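Local coordinates for bartonella effector protein (Bep) substrate of VirB T4SS (Bartonella clarridgeiae, PDB 4YK2) that is probably delivered into host cells by the VirB type IV secretion system, this chain being its BID domain, which in such effectors probably forms part of the secretion signal, at residues Glu38-Arg43 / Val110-Lys115; Ser60-Asn65 / His114-Ala119; Lys70-Thr75 / Glu81-Leu86. One frame throughout, in Å; residues are numbered along the deposited sequence. Where two conformers were deposited one is given.

Interaction 1 of 3, residues Glu38-Arg43 / Val110-Lys115; sequences EKEIRR and VEAIHK
Ile41 and Ala112 face each other between helices 21-49 and 106-123. Their CA atoms are 6.1 Å apart, and both side chains leave the backbone toward the other helix. CG1 of Ile41 rests on the methyl CB of Ala112 at 3.7 Å. CG1 stands beside the backbone N of Ile41 (chi1 -69°), and the extended second torsion carries CD1 onward to Ile113. There CD1 of Ile41 meets CG1 of Ile113 at 3.9 Å, and the two side chains cross at about a right angle. CD1 also lies 3.8 Å from the carbonyl O of Ala112. The two short helical segments run nearly antiparallel at 158°, with axes 9.1 Å apart. This is a helix pair of the BID domain, whose fold is a four-helix bundle topped with a hook. Ile41 also packs on Leu109 and Tyr116 of helix 106-123, and Ile113 on Leu55 and Leu76. At the margin, CG of Glu40 comes within 4.3 Å of Ala112 CB. Its carboxylate is engaged within its own helix. Arg43 grips it side-on: NE bonds to Glu40 OE1, and NH2 bonds to Glu40 OE2 at 2.6 Å. Both bonds are nearly straight and lie in the guanidinium plane, but they reach the oxygens from out of the carboxylate plane.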
loop_
_atom_site.group_PDB
_atom_site.type_symbol
_atom_site.label_atom_id
_atom_site.label_comp_id
_atom_site.label_asym_id
_atom_site.label_seq_id
_atom_site.Cartn_x
_atom_site.Cartn_y
_atom_site.Cartn_z
ATOM N N GLU A 38 2.966 -0.052 6.853
ATOM C CA GLU A 38 2.644 1.351 6.628
ATOM C C GLU A 38 3.876 2.094 6.135
ATOM O O GLU A 38 3.791 2.918 5.239
ATOM C CB GLU A 38 2.111 2.019 7.897
ATOM C CG GLU A 38 0.750 1.538 8.342
ATOM C CD GLU A 38 0.289 2.239 9.612
ATOM O OE1 GLU A 38 1.156 2.647 10.408
ATOM O OE2 GLU A 38 -0.930 2.384 9.815
ATOM N N LYS A 39 5.022 1.797 6.728
ATOM C CA LYS A 39 6.271 2.425 6.322
ATOM C C LYS A 39 6.640 2.057 4.880
ATOM O O LYS A 39 7.014 2.917 4.086
ATOM C CB LYS A 39 7.391 2.015 7.287
ATOM C CG LYS A 39 8.757 2.638 7.012
ATOM C CD LYS A 39 9.778 2.120 8.048
ATOM C CE LYS A 39 11.117 2.845 7.968
ATOM N NZ LYS A 39 11.997 2.532 9.136
ATOM N N GLU A 40 6.557 0.775 4.546
ATOM C CA GLU A 40 6.893 0.341 3.197
ATOM C C GLU A 40 5.889 0.888 2.170
ATOM O O GLU A 40 6.272 1.228 1.048
ATOM C CB GLU A 40 6.962 -1.188 3.126
ATOM C CG GLU A 40 7.314 -1.767 1.752
ATOM C CD GLU A 40 8.758 -1.505 1.321
ATOM O OE1 GLU A 40 9.470 -0.720 1.978
ATOM O OE2 GLU A 40 9.190 -2.091 0.307
ATOM N N ILE A 41 4.614 0.983 2.551
ATOM C CA ILE A 41 3.612 1.589 1.662
ATOM C C ILE A 41 3.947 3.063 1.375
ATOM O O ILE A 41 3.806 3.534 0.239
ATOM C CB ILE A 41 2.194 1.428 2.240
ATOM C CG1 ILE A 41 1.784 -0.057 2.181
ATOM C CG2 ILE A 41 1.185 2.284 1.448
ATOM C CD1 ILE A 41 0.490 -0.379 2.926
ATOM N N ARG A 42 4.390 3.791 2.398
ATOM C CA ARG A 42 4.814 5.173 2.191
ATOM C C ARG A 42 6.008 5.250 1.231
ATOM O O ARG A 42 6.024 6.083 0.319
ATOM C CB ARG A 42 5.163 5.853 3.522
ATOM C CG ARG A 42 3.949 6.368 4.299
ATOM C CD ARG A 42 4.355 7.291 5.445
ATOM N NE ARG A 42 5.313 6.654 6.342
ATOM C CZ ARG A 42 4.983 6.021 7.462
ATOM N NH1 ARG A 42 3.713 5.941 7.839
ATOM N NH2 ARG A 42 5.929 5.474 8.206
ATOM N N ARG A 43 6.998 4.382 1.442
ATOM C CA ARG A 43 8.208 4.364 0.617
ATOM C C ARG A 43 7.875 4.053 -0.835
ATOM O O ARG A 43 8.337 4.738 -1.757
ATOM C CB ARG A 43 9.221 3.334 1.147
ATOM C CG ARG A 43 10.621 3.468 0.525
ATOM C CD ARG A 43 11.572 2.319 0.932
ATOM N NE ARG A 43 11.083 1.031 0.435
ATOM C CZ ARG A 43 11.321 0.556 -0.788
ATOM N NH1 ARG A 43 12.043 1.260 -1.649
ATOM N NH2 ARG A 43 10.837 -0.625 -1.156
ATOM N N VAL A 110 1.241 -3.139 -4.245
ATOM C CA VAL A 110 0.073 -4.001 -4.054
ATOM C C VAL A 110 0.331 -5.071 -2.965
ATOM O O VAL A 110 -0.517 -5.314 -2.101
ATOM C CB VAL A 110 -0.339 -4.644 -5.401
ATOM C CG1 VAL A 110 -1.405 -5.714 -5.212
ATOM C CG2 VAL A 110 -0.802 -3.543 -6.402
ATOM N N GLU A 111 1.503 -5.698 -2.993
ATOM C CA GLU A 111 1.810 -6.726 -1.997
ATOM C C GLU A 111 1.845 -6.151 -0.594
ATOM O O GLU A 111 1.383 -6.783 0.351
ATOM C CB GLU A 111 3.145 -7.406 -2.297
ATOM C CG GLU A 111 3.109 -8.306 -3.508
ATOM C CD GLU A 111 4.354 -9.165 -3.628
ATOM O OE1 GLU A 111 4.942 -9.529 -2.580
ATOM O OE2 GLU A 111 4.746 -9.468 -4.770
ATOM N N ALA A 112 2.385 -4.949 -0.454
ATOM C CA ALA A 112 2.491 -4.342 0.865
ATOM C C ALA A 112 1.108 -3.993 1.405
ATOM O O ALA A 112 0.853 -4.109 2.601
ATOM C CB ALA A 112 3.373 -3.117 0.818
ATOM N N ILE A 113 0.205 -3.597 0.514
ATOM C CA ILE A 113 -1.166 -3.303 0.912
ATOM C C ILE A 113 -1.885 -4.585 1.339
ATOM O O ILE A 113 -2.636 -4.580 2.316
ATOM C CB ILE A 113 -1.918 -2.569 -0.222
ATOM C CG1 ILE A 113 -1.380 -1.144 -0.363
ATOM C CG2 ILE A 113 -3.427 -2.543 0.042
ATOM C CD1 ILE A 113 -1.867 -0.430 -1.636
ATOM N N HIS A 114 -1.642 -5.689 0.637
ATOM C CA HIS A 114 -2.223 -6.976 1.036
ATOM C C HIS A 114 -1.691 -7.411 2.409
ATOM O O HIS A 114 -2.453 -7.900 3.247
ATOM C CB HIS A 114 -1.936 -8.068 0.001
ATOM C CG HIS A 114 -2.914 -8.108 -1.135
ATOM N ND1 HIS A 114 -4.201 -8.584 -0.997
ATOM C CD2 HIS A 114 -2.785 -7.745 -2.437
ATOM C CE1 HIS A 114 -4.828 -8.497 -2.159
ATOM N NE2 HIS A 114 -3.989 -7.997 -3.051
ATOM N N LYS A 115 -0.394 -7.228 2.643
ATOM C CA LYS A 115 0.197 -7.556 3.951
ATOM C C LYS A 115 -0.369 -6.682 5.068
ATOM O O LYS A 115 -0.667 -7.174 6.153
ATOM C CB LYS A 115 1.715 -7.421 3.907
ATOM C CG LYS A 115 2.399 -8.523 3.118
ATOM C CD LYS A 115 3.907 -8.401 3.192
ATOM C CE LYS A 115 4.567 -9.437 2.283
ATOM N NZ LYS A 115 5.986 -9.099 1.988
#

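Interaction 2 of 3, residues Ser60-Asn65 / His114-Ala119; sequences SQIHEN and HKYADA
Tyr116 meets both Ile62 and His63 between helices 56-64 and 106-123. It is the first residue of 114-119 to touch the other segment. Its CG is anti to the backbone N (chi1 171°), which sends the ring across to helix 56-64. CG2 of Ile62 sits at the ring edge, near its plane, 4.2 Å from Tyr116 CE2. The hydroxyl reaches further, to His63. Tyr116 OH lies near the imidazole plane at its edge, 3.4 Å from His63 CD2, and the two side chains cross at about a right angle. Next comes Ala117, whose CB packs against CG2 of Ile62 at 3.8 Å. One branch of the isoleucine is thus shared by a methyl and an aromatic edge. The CA atoms of Ile62 and Ala117 are 6.6 Å apart. The segment axes run the same way, 33° from parallel, as two helices of the BID four-helix bundle. Thr69 and Ile72 of helix 69-78 also pack on Ile62. The contact is chiefly apolar around Ile62, with a more polar margin at His63. The tyrosine hydroxyl lies against carbon atoms of His63, CB and CD2, so this is a van der Waals contact of the hydroxyl, not ring stacking.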
loop_
_atom_site.group_PDB
_atom_site.type_symbol
_atom_site.label_atom_id
_atom_site.label_comp_id
_atom_site.label_asym_id
_atom_site.label_seq_id
_atom_site.Cartn_x
_atom_site.Cartn_y
_atom_site.Cartn_z
ATOM N N SER A 60 -7.078 3.947 5.056
ATOM C CA SER A 60 -7.988 4.067 6.191
ATOM C C SER A 60 -9.294 3.309 5.926
ATOM O O SER A 60 -9.927 2.778 6.851
ATOM C CB SER A 60 -8.262 5.539 6.493
ATOM O OG SER A 60 -7.148 6.129 7.157
ATOM N N GLN A 61 -9.683 3.251 4.657
ATOM C CA GLN A 61 -10.866 2.503 4.234
ATOM C C GLN A 61 -10.642 1.007 4.470
ATOM O O GLN A 61 -11.513 0.292 4.978
ATOM C CB GLN A 61 -11.154 2.775 2.748
ATOM C CG GLN A 61 -12.310 1.955 2.147
ATOM C CD GLN A 61 -12.555 2.318 0.682
ATOM O OE1 GLN A 61 -11.969 3.265 0.171
ATOM N NE2 GLN A 61 -13.405 1.558 0.006
ATOM N N ILE A 62 -9.462 0.543 4.076
ATOM C CA ILE A 62 -9.071 -0.845 4.272
ATOM C C ILE A 62 -8.953 -1.119 5.762
ATOM O O ILE A 62 -9.408 -2.155 6.252
ATOM C CB ILE A 62 -7.756 -1.172 3.530
ATOM C CG1 ILE A 62 -8.021 -1.279 2.026
ATOM C CG2 ILE A 62 -7.148 -2.473 4.036
ATOM C CD1 ILE A 62 -6.763 -1.296 1.182
ATOM N N HIS A 63 -8.358 -0.186 6.492
ATOM C CA HIS A 63 -8.217 -0.366 7.935
ATOM C C HIS A 63 -9.577 -0.601 8.593
ATOM O O HIS A 63 -9.726 -1.463 9.461
ATOM C CB HIS A 63 -7.537 0.841 8.570
ATOM C CG HIS A 63 -7.246 0.659 10.031
ATOM N ND1 HIS A 63 -8.150 0.996 11.016
ATOM C CD2 HIS A 63 -6.165 0.152 10.665
ATOM C CE1 HIS A 63 -7.629 0.718 12.198
ATOM N NE2 HIS A 63 -6.427 0.199 12.016
ATOM N N GLU A 64 -10.564 0.171 8.162
ATOM C CA GLU A 64 -11.920 0.079 8.689
ATOM C C GLU A 64 -12.626 -1.191 8.225
ATOM O O GLU A 64 -13.349 -1.836 8.983
ATOM C CB GLU A 64 -12.719 1.312 8.259
ATOM C CG GLU A 64 -14.210 1.079 8.113
ATOM C CD GLU A 64 -14.945 1.165 9.422
ATOM O OE1 GLU A 64 -14.286 1.399 10.460
ATOM O OE2 GLU A 64 -16.186 1.004 9.409
ATOM N N ASN A 65 -12.424 -1.539 6.962
ATOM C CA ASN A 65 -13.019 -2.742 6.417
ATOM C C ASN A 65 -12.067 -3.395 5.431
ATOM O O ASN A 65 -12.069 -3.049 4.256
ATOM C CB ASN A 65 -14.355 -2.429 5.739
ATOM C CG ASN A 65 -15.100 -3.690 5.338
ATOM O OD1 ASN A 65 -14.614 -4.804 5.557
ATOM N ND2 ASN A 65 -16.288 -3.527 4.762
ATOM N N HIS A 114 -1.642 -5.689 0.637
ATOM C CA HIS A 114 -2.223 -6.976 1.036
ATOM C C HIS A 114 -1.691 -7.411 2.409
ATOM O O HIS A 114 -2.453 -7.900 3.247
ATOM C CB HIS A 114 -1.936 -8.068 0.001
ATOM C CG HIS A 114 -2.914 -8.108 -1.135
ATOM N ND1 HIS A 114 -4.201 -8.584 -0.997
ATOM C CD2 HIS A 114 -2.785 -7.745 -2.437
ATOM C CE1 HIS A 114 -4.828 -8.497 -2.159
ATOM N NE2 HIS A 114 -3.989 -7.997 -3.051
ATOM N N LYS A 115 -0.394 -7.228 2.643
ATOM C CA LYS A 115 0.197 -7.556 3.951
ATOM C C LYS A 115 -0.369 -6.682 5.068
ATOM O O LYS A 115 -0.667 -7.174 6.153
ATOM C CB LYS A 115 1.715 -7.421 3.907
ATOM C CG LYS A 115 2.399 -8.523 3.118
ATOM C CD LYS A 115 3.907 -8.401 3.192
ATOM C CE LYS A 115 4.567 -9.437 2.283
ATOM N NZ LYS A 115 5.986 -9.099 1.988
ATOM N N TYR A 116 -0.512 -5.386 4.794
ATOM C CA TYR A 116 -1.138 -4.456 5.724
ATOM C C TYR A 116 -2.554 -4.916 6.076
ATOM O O TYR A 116 -2.913 -5.024 7.254
ATOM C CB TYR A 116 -1.150 -3.044 5.113
ATOM C CG TYR A 116 -1.952 -2.029 5.890
ATOM C CD1 TYR A 116 -1.405 -1.373 6.988
ATOM C CD2 TYR A 116 -3.249 -1.704 5.509
ATOM C CE1 TYR A 116 -2.134 -0.447 7.691
ATOM C CE2 TYR A 116 -3.986 -0.778 6.206
ATOM C CZ TYR A 116 -3.420 -0.148 7.294
ATOM O OH TYR A 116 -4.157 0.781 7.983
ATOM N N ALA A 117 -3.346 -5.215 5.052
ATOM C CA ALA A 117 -4.718 -5.692 5.249
ATOM C C ALA A 117 -4.783 -6.981 6.061
ATOM O O ALA A 117 -5.653 -7.130 6.911
ATOM C CB ALA A 117 -5.397 -5.897 3.917
ATOM N N ASP A 118 -3.883 -7.919 5.776
ATOM C CA ASP A 118 -3.818 -9.177 6.515
ATOM C C ASP A 118 -3.497 -8.938 7.981
ATOM O O ASP A 118 -4.057 -9.591 8.859
ATOM C CB ASP A 118 -2.764 -10.117 5.921
ATOM C CG ASP A 118 -3.199 -10.739 4.602
ATOM O OD1 ASP A 118 -4.378 -10.590 4.227
ATOM O OD2 ASP A 118 -2.355 -11.389 3.949
ATOM N N ALA A 119 -2.579 -8.008 8.240
ATOM C CA ALA A 119 -2.158 -7.721 9.606
ATOM C C ALA A 119 -3.292 -7.051 10.368
ATOM O O ALA A 119 -3.532 -7.360 11.533
ATOM C CB ALA A 119 -0.915 -6.853 9.616
#

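Interaction 3 of 3, residues Lys70-Thr75 / Glu81-Leu86; sequences KIISNT and ESFAKL
The Phe83 ring has the carbonyl O of Ile72 at its edge, near the ring plane, 3.9 Å from CZ. The methyl CG2 of Thr75 approaches the same ring obliquely, 3.5 Å from Phe83 CE2. In the BID domain, this contact packs the loop that follows helix 69-78 back onto that helix, ahead of the small two-stranded hairpin. CG2 of Thr75 is anti to the backbone N, a placement that brings the methyl to the ring. The threonine and phenylalanine side chains cross at a slant. CG2 of Ile72 adds a looser apolar contact with Phe83 CZ at 4.2 Å. Phe49 of helix 21-49, Gln58 of helix 56-64 and Leu55 of the loop between them also pack on Phe83. Ser82 contributes its CB, 3.8 Å from Thr75 CG2, a methyl contacted by both Ser82 and Phe83. The CA atoms of Thr75 and Ser82 are 7.4 Å apart. Glu81 was deposited in two conformers, and in one of them its side chain reaches over to the backbone of Leu86. In that copy Leu86 N donates a hydrogen bond to the anti lone pair of Glu81 OE2 at 3.0 Å, nearly straight with an N-H...O angle of 171°.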
loop_
_atom_site.group_PDB
_atom_site.type_symbol
_atom_site.label_atom_id
_atom_site.label_comp_id
_atom_site.label_asym_id
_atom_site.label_seq_id
_atom_site.Cartn_x
_atom_site.Cartn_y
_atom_site.Cartn_z
ATOM N N LYS A 70 -9.443 -6.186 -1.968
ATOM C CA LYS A 70 -9.448 -6.786 -3.292
ATOM C C LYS A 70 -9.773 -5.749 -4.384
ATOM O O LYS A 70 -9.106 -5.692 -5.424
ATOM C CB LYS A 70 -10.440 -7.950 -3.345
ATOM C CG LYS A 70 -10.410 -8.717 -4.672
ATOM C CD LYS A 70 -11.498 -9.778 -4.743
ATOM C CE LYS A 70 -11.327 -10.649 -5.975
ATOM N NZ LYS A 70 -12.146 -11.893 -5.891
ATOM N N ILE A 71 -10.784 -4.923 -4.134
ATOM C CA ILE A 71 -11.233 -3.921 -5.108
ATOM C C ILE A 71 -10.168 -2.849 -5.334
ATOM O O ILE A 71 -9.818 -2.513 -6.465
ATOM C CB ILE A 71 -12.560 -3.276 -4.647
ATOM C CG1 ILE A 71 -13.719 -4.248 -4.877
ATOM C CG2 ILE A 71 -12.816 -1.969 -5.398
ATOM C CD1 ILE A 71 -14.989 -3.885 -4.113
ATOM N N ILE A 72 -9.651 -2.315 -4.240
ATOM C CA ILE A 72 -8.600 -1.317 -4.300
ATOM C C ILE A 72 -7.332 -1.852 -4.987
ATOM O O ILE A 72 -6.749 -1.165 -5.831
ATOM C CB ILE A 72 -8.325 -0.789 -2.891
ATOM C CG1 ILE A 72 -9.516 0.085 -2.452
ATOM C CG2 ILE A 72 -7.021 0.009 -2.857
ATOM C CD1 ILE A 72 -9.586 0.364 -0.942
ATOM N N SER A 73 -6.942 -3.087 -4.667
ATOM C CA SER A 73 -5.742 -3.706 -5.238
ATOM C C SER A 73 -5.841 -3.935 -6.732
ATOM O O SER A 73 -4.868 -3.740 -7.459
ATOM C CB SER A 73 -5.455 -5.055 -4.555
ATOM O OG SER A 73 -5.114 -4.826 -3.202
ATOM N N ASN A 74 -7.008 -4.379 -7.179
ATOM C CA ASN A 74 -7.279 -4.588 -8.599
ATOM C C ASN A 74 -7.171 -3.289 -9.387
ATOM O O ASN A 74 -6.615 -3.246 -10.488
ATOM C CB ASN A 74 -8.672 -5.186 -8.796
ATOM C CG ASN A 74 -9.011 -5.387 -10.251
ATOM O OD1 ASN A 74 -8.501 -6.305 -10.894
ATOM N ND2 ASN A 74 -9.876 -4.531 -10.785
ATOM N N THR A 75 -7.728 -2.220 -8.826
ATOM C CA THR A 75 -7.626 -0.908 -9.466
ATOM C C THR A 75 -6.170 -0.459 -9.520
ATOM O O THR A 75 -5.711 0.066 -10.532
ATOM C CB THR A 75 -8.466 0.160 -8.736
ATOM O OG1 THR A 75 -9.856 -0.171 -8.862
ATOM C CG2 THR A 75 -8.212 1.545 -9.341
ATOM N N GLU A 81 -3.481 4.920 -12.494
ATOM C CA GLU A 81 -3.635 6.367 -12.651
ATOM C C GLU A 81 -5.084 6.810 -12.358
ATOM O O GLU A 81 -5.382 7.993 -12.347
ATOM C CB GLU A 81 -3.136 6.825 -14.046
ATOM C CG GLU A 81 -1.579 6.882 -14.092
ATOM C CD GLU A 81 -0.968 7.513 -15.348
ATOM O OE1 GLU A 81 -1.438 7.200 -16.468
ATOM O OE2 GLU A 81 0.008 8.308 -15.212
ATOM N N SER A 82 -5.959 5.863 -12.032
ATOM C CA SER A 82 -7.247 6.203 -11.414
ATOM C C SER A 82 -7.033 6.948 -10.102
ATOM O O SER A 82 -7.826 7.809 -9.736
ATOM C CB SER A 82 -8.085 4.945 -11.133
ATOM O OG SER A 82 -8.574 4.389 -12.336
ATOM N N PHE A 83 -5.971 6.602 -9.370
ATOM C CA PHE A 83 -5.732 7.233 -8.077
ATOM C C PHE A 83 -5.012 8.578 -8.224
ATOM O O PHE A 83 -5.361 9.560 -7.564
ATOM C CB PHE A 83 -4.931 6.284 -7.154
ATOM C CG PHE A 83 -5.670 5.016 -6.808
ATOM C CD1 PHE A 83 -6.819 5.060 -6.027
ATOM C CD2 PHE A 83 -5.219 3.786 -7.255
ATOM C CE1 PHE A 83 -7.513 3.904 -5.717
ATOM C CE2 PHE A 83 -5.897 2.617 -6.929
ATOM C CZ PHE A 83 -7.039 2.673 -6.154
ATOM N N ALA A 84 -3.998 8.610 -9.079
ATOM C CA ALA A 84 -3.227 9.820 -9.342
ATOM C C ALA A 84 -2.323 9.540 -10.523
ATOM O O ALA A 84 -2.089 8.384 -10.862
ATOM C CB ALA A 84 -2.398 10.231 -8.123
ATOM N N LYS A 85 -1.802 10.594 -11.141
ATOM C CA LYS A 85 -0.799 10.432 -12.191
ATOM C C LYS A 85 0.436 9.725 -11.629
ATOM O O LYS A 85 0.844 9.996 -10.502
ATOM C CB LYS A 85 -0.412 11.798 -12.773
ATOM C CG LYS A 85 0.587 11.716 -13.908
ATOM C CD LYS A 85 0.640 13.015 -14.687
ATOM C CE LYS A 85 1.663 13.952 -14.102
ATOM N NZ LYS A 85 3.031 13.392 -14.264
ATOM N N LEU A 86 1.021 8.811 -12.394
ATOM C CA LEU A 86 2.245 8.146 -11.948
ATOM C C LEU A 86 3.409 9.130 -11.939
ATOM O O LEU A 86 3.419 10.098 -12.713
ATOM C CB LEU A 86 2.580 6.960 -12.848
ATOM C CG LEU A 86 1.577 5.812 -12.914
ATOM C CD1 LEU A 86 2.106 4.724 -13.832
ATOM C CD2 LEU A 86 1.296 5.266 -11.534
#

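From the N terminus, helix 21-49 supplies the first half of interaction 1, and helix 56-64 then supplies that of interaction 2. Helix 69-78 follows, and interaction 3 folds the loop after it straight back. The chain goes through the hairpin and helix 97-103 before helix 106-123 closes the two long loops. Interaction 1 closes at 110-115 and interaction 2 at 114-119, sharing His114 and Lys115. The two loops end on the same stretch of helix 106-123, and interaction 3 is nested inside both. Tyr116 packs on Glu38 and Ile41, connecting interactions 1 and 2. Ile62 on Ile72 connects interactions 2 and 3.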